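Local coordinates for probable cobalt-precorrin-6B C(15)-methyltransferase (decarboxylating) (Methanothermobacter thermautotrophicus, PDB 1L3I) that methylates cobalt-precorrin-6B, probably at C-15, and probably decarboxylates the C-12 side chain to give cobalt-precorrin-7, on the anaerobic route to adenosylcobalamin, at the interface of chains A and B. Sequence-based numbering; all coordinates share one arbitrary frame. Chains: chain A/B, Precorrin-6y methyltransferase/putative decarboxylase.

The interface of chains A and B. Residues chain A 162, 172-176; chain B 175-178.
B:Asn177 lies against A:Met173, A:Val174 and A:Ser175 in strand 170-175. Its CB sits 3.3 Å from the backbone O of A:Met173. With CG anti to its own carbonyl carbon (chi1 -64°), the carboxamide carbon comes near A:Val174 CA and OD1 is carried on to the N-H of A:Ser175. At the tip the two branches part. The carboxamide oxygen OD1 accepts the backbone N-H of A:Ser175 at 3.0 Å, a moderately bent bond with the donor tilted 24° from the carbonyl plane, and also meets water 1, which continues to A:Ser175 O. ND2 turns towards the selenomethionine A:Met172, whose methyl CE lies 3.6 Å away. An alanine here would probably leave the A:Ser175 N-H without its partner and water 1 held less firmly. Next along, the B:Pro178 ring sets CG 3.6 Å from A:Met173 CB and CD near A:Ser175 CB, while water 2 joins A:Met173 O to B:Pro178 O. Near the two-fold axis the serines meet tip to tip, A:Ser175 OG 3.1 Å from B:Ser175 OG. Each hydroxyl also donates to the partner's residue-176 carbonyl, A:Ser175 OG to B:Arg176 O at 2.8 Å, arriving above the carbonyl plane, not on a lone pair. Repeated with the chains exchanged, this patch joins the strand ends of two subunits and the segments that follow them, a contact within the homotetramer, in which these strands probably contribute to the beta barrel.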
ATOM      1  N   ALA A 162       5.851   3.844   3.224  1.00 21.28           N
ATOM      2  CA  ALA A 162       6.824   4.230   2.221  1.00 22.51           C
ATOM      3  C   ALA A 162       7.466   5.509   2.734  1.00 25.24           C
ATOM      4  O   ALA A 162       6.782   6.377   3.286  1.00 24.23           O
ATOM      5  CB  ALA A 162       6.167   4.469   0.874  1.00 23.11           C
HETATM    6  N   MSE A 172      12.673   9.419  -4.273  1.00 27.73           N
HETATM    7  CA  MSE A 172      11.983   8.187  -4.617  1.00 31.37           C
HETATM    8  C   MSE A 172      11.333   7.634  -3.369  1.00 29.12           C
HETATM    9  O   MSE A 172      11.814   7.849  -2.258  1.00 33.49           O
HETATM   10  CB  MSE A 172      12.924   7.153  -5.215  1.00 32.51           C
HETATM   11  CG  MSE A 172      13.832   6.488  -4.231  1.00 47.69           C
HETATM   12 SE   MSE A 172      14.527   4.822  -5.007  1.00 62.50          SE
HETATM   13  CE  MSE A 172      12.823   4.015  -5.510  1.00 55.66           C
HETATM   14  N   MSE A 173      10.236   6.922  -3.538  1.00 26.38           N
HETATM   15  CA  MSE A 173       9.576   6.368  -2.383  1.00 24.72           C
HETATM   16  C   MSE A 173      10.055   4.932  -2.159  1.00 23.05           C
HETATM   17  O   MSE A 173      10.022   4.102  -3.071  1.00 22.83           O
HETATM   18  CB  MSE A 173       8.058   6.435  -2.583  1.00 28.32           C
HETATM   19  CG  MSE A 173       7.517   7.840  -2.805  1.00 28.84           C
HETATM   20 SE   MSE A 173       7.907   9.082  -1.365  1.00 33.80          SE
HETATM   21  CE  MSE A 173       7.115   8.155   0.129  1.00 26.87           C
ATOM     22  N   VAL A 174      10.545   4.662  -0.951  1.00 24.58           N
ATOM     23  CA  VAL A 174      11.039   3.336  -0.593  1.00 23.13           C
ATOM     24  C   VAL A 174      10.058   2.673   0.369  1.00 22.94           C
ATOM     25  O   VAL A 174       9.821   3.187   1.460  1.00 21.19           O
ATOM     26  CB  VAL A 174      12.433   3.432   0.074  1.00 22.95           C
ATOM     27  CG1 VAL A 174      12.913   2.051   0.476  1.00 22.73           C
ATOM     28  CG2 VAL A 174      13.443   4.079  -0.896  1.00 20.09           C
ATOM     29  N   SER A 175       9.485   1.544  -0.033  1.00 23.05           N
ATOM     30  CA  SER A 175       8.519   0.849   0.809  1.00 27.37           C
ATOM     31  C   SER A 175       9.141  -0.112   1.820  1.00 26.57           C
ATOM     32  O   SER A 175      10.256  -0.591   1.654  1.00 29.99           O
ATOM     33  CB  SER A 175       7.539   0.074  -0.060  1.00 28.76           C
ATOM     34  OG  SER A 175       8.236  -0.885  -0.837  1.00 37.36           O
ATOM     35  N   ARG A 176       8.406  -0.363   2.887  1.00 28.06           N
ATOM     36  CA  ARG A 176       8.835  -1.297   3.916  1.00 30.71           C
ATOM     37  C   ARG A 176       7.864  -2.439   3.765  1.00 30.00           C
ATOM     38  O   ARG A 176       6.742  -2.235   3.284  1.00 29.96           O
ATOM     39  CB  ARG A 176       8.669  -0.701   5.312  1.00 30.52           C
ATOM     40  CG  ARG A 176       9.437   0.568   5.513  1.00 39.20           C
ATOM     41  CD  ARG A 176       9.237   1.065   6.904  1.00 51.12           C
ATOM     42  NE  ARG A 176      10.288   2.010   7.270  1.00 67.48           N
ATOM     43  CZ  ARG A 176      10.661   2.267   8.523  1.00 70.23           C
ATOM     44  NH1 ARG A 176      10.084   1.658   9.527  1.00 76.11           N
ATOM     45  NH2 ARG A 176      11.694   3.042   8.776  1.00 71.34           N
TER
ATOM     46  N   SER B 175       7.367  -6.210   0.071  1.00 24.67           N
ATOM     47  CA  SER B 175       6.910  -5.111  -0.762  1.00 29.51           C
ATOM     48  C   SER B 175       7.946  -4.619  -1.761  1.00 29.91           C
ATOM     49  O   SER B 175       9.151  -4.803  -1.590  1.00 30.45           O
ATOM     50  CB  SER B 175       6.464  -3.936   0.111  1.00 32.49           C
ATOM     51  OG  SER B 175       7.551  -3.436   0.876  1.00 35.17           O
ATOM     52  N   ARG B 176       7.449  -4.018  -2.830  1.00 32.94           N
ATOM     53  CA  ARG B 176       8.281  -3.431  -3.856  1.00 32.47           C
ATOM     54  C   ARG B 176       8.020  -1.955  -3.713  1.00 31.01           C
ATOM     55  O   ARG B 176       6.940  -1.567  -3.252  1.00 32.01           O
ATOM     56  CB  ARG B 176       7.821  -3.868  -5.237  1.00 33.90           C
ATOM     57  CG  ARG B 176       7.894  -5.345  -5.453  1.00 42.31           C
ATOM     58  CD  ARG B 176       7.483  -5.685  -6.846  1.00 52.12           C
ATOM     59  NE  ARG B 176       7.918  -7.030  -7.198  1.00 65.65           N
ATOM     60  CZ  ARG B 176       8.110  -7.452  -8.445  1.00 69.01           C
ATOM     61  NH1 ARG B 176       7.908  -6.641  -9.455  1.00 75.91           N
ATOM     62  NH2 ARG B 176       8.604  -8.643  -8.680  1.00 70.05           N
ATOM     63  N   ASN B 177       8.998  -1.121  -4.057  1.00 27.99           N
ATOM     64  CA  ASN B 177       8.808   0.322  -3.971  1.00 25.73           C
ATOM     65  C   ASN B 177       7.621   0.715  -4.848  1.00 24.01           C
ATOM     66  O   ASN B 177       7.393   0.128  -5.900  1.00 23.63           O
ATOM     67  CB  ASN B 177      10.067   1.051  -4.427  1.00 28.19           C
ATOM     68  CG  ASN B 177      11.241   0.772  -3.530  1.00 27.78           C
ATOM     69  OD1 ASN B 177      11.090   0.574  -2.323  1.00 24.26           O
ATOM     70  ND2 ASN B 177      12.424   0.725  -4.114  1.00 31.95           N
ATOM     71  N   PRO B 178       6.820   1.675  -4.392  1.00 24.48           N
ATOM     72  CA  PRO B 178       5.681   2.075  -5.203  1.00 24.19           C
ATOM     73  C   PRO B 178       6.084   2.705  -6.534  1.00 25.02           C
ATOM     74  O   PRO B 178       7.112   3.367  -6.639  1.00 28.67           O
ATOM     75  CB  PRO B 178       4.964   3.070  -4.294  1.00 25.01           C
ATOM     76  CG  PRO B 178       6.021   3.605  -3.437  1.00 20.02           C
ATOM     77  CD  PRO B 178       6.853   2.407  -3.121  1.00 22.49           C
TER
HETATM   78  O   HOH W   1      11.920  -1.466  -0.784  1.00 35.43           O
HETATM   79  O   HOH W   2       9.853   3.858  -5.985  1.00 37.52           O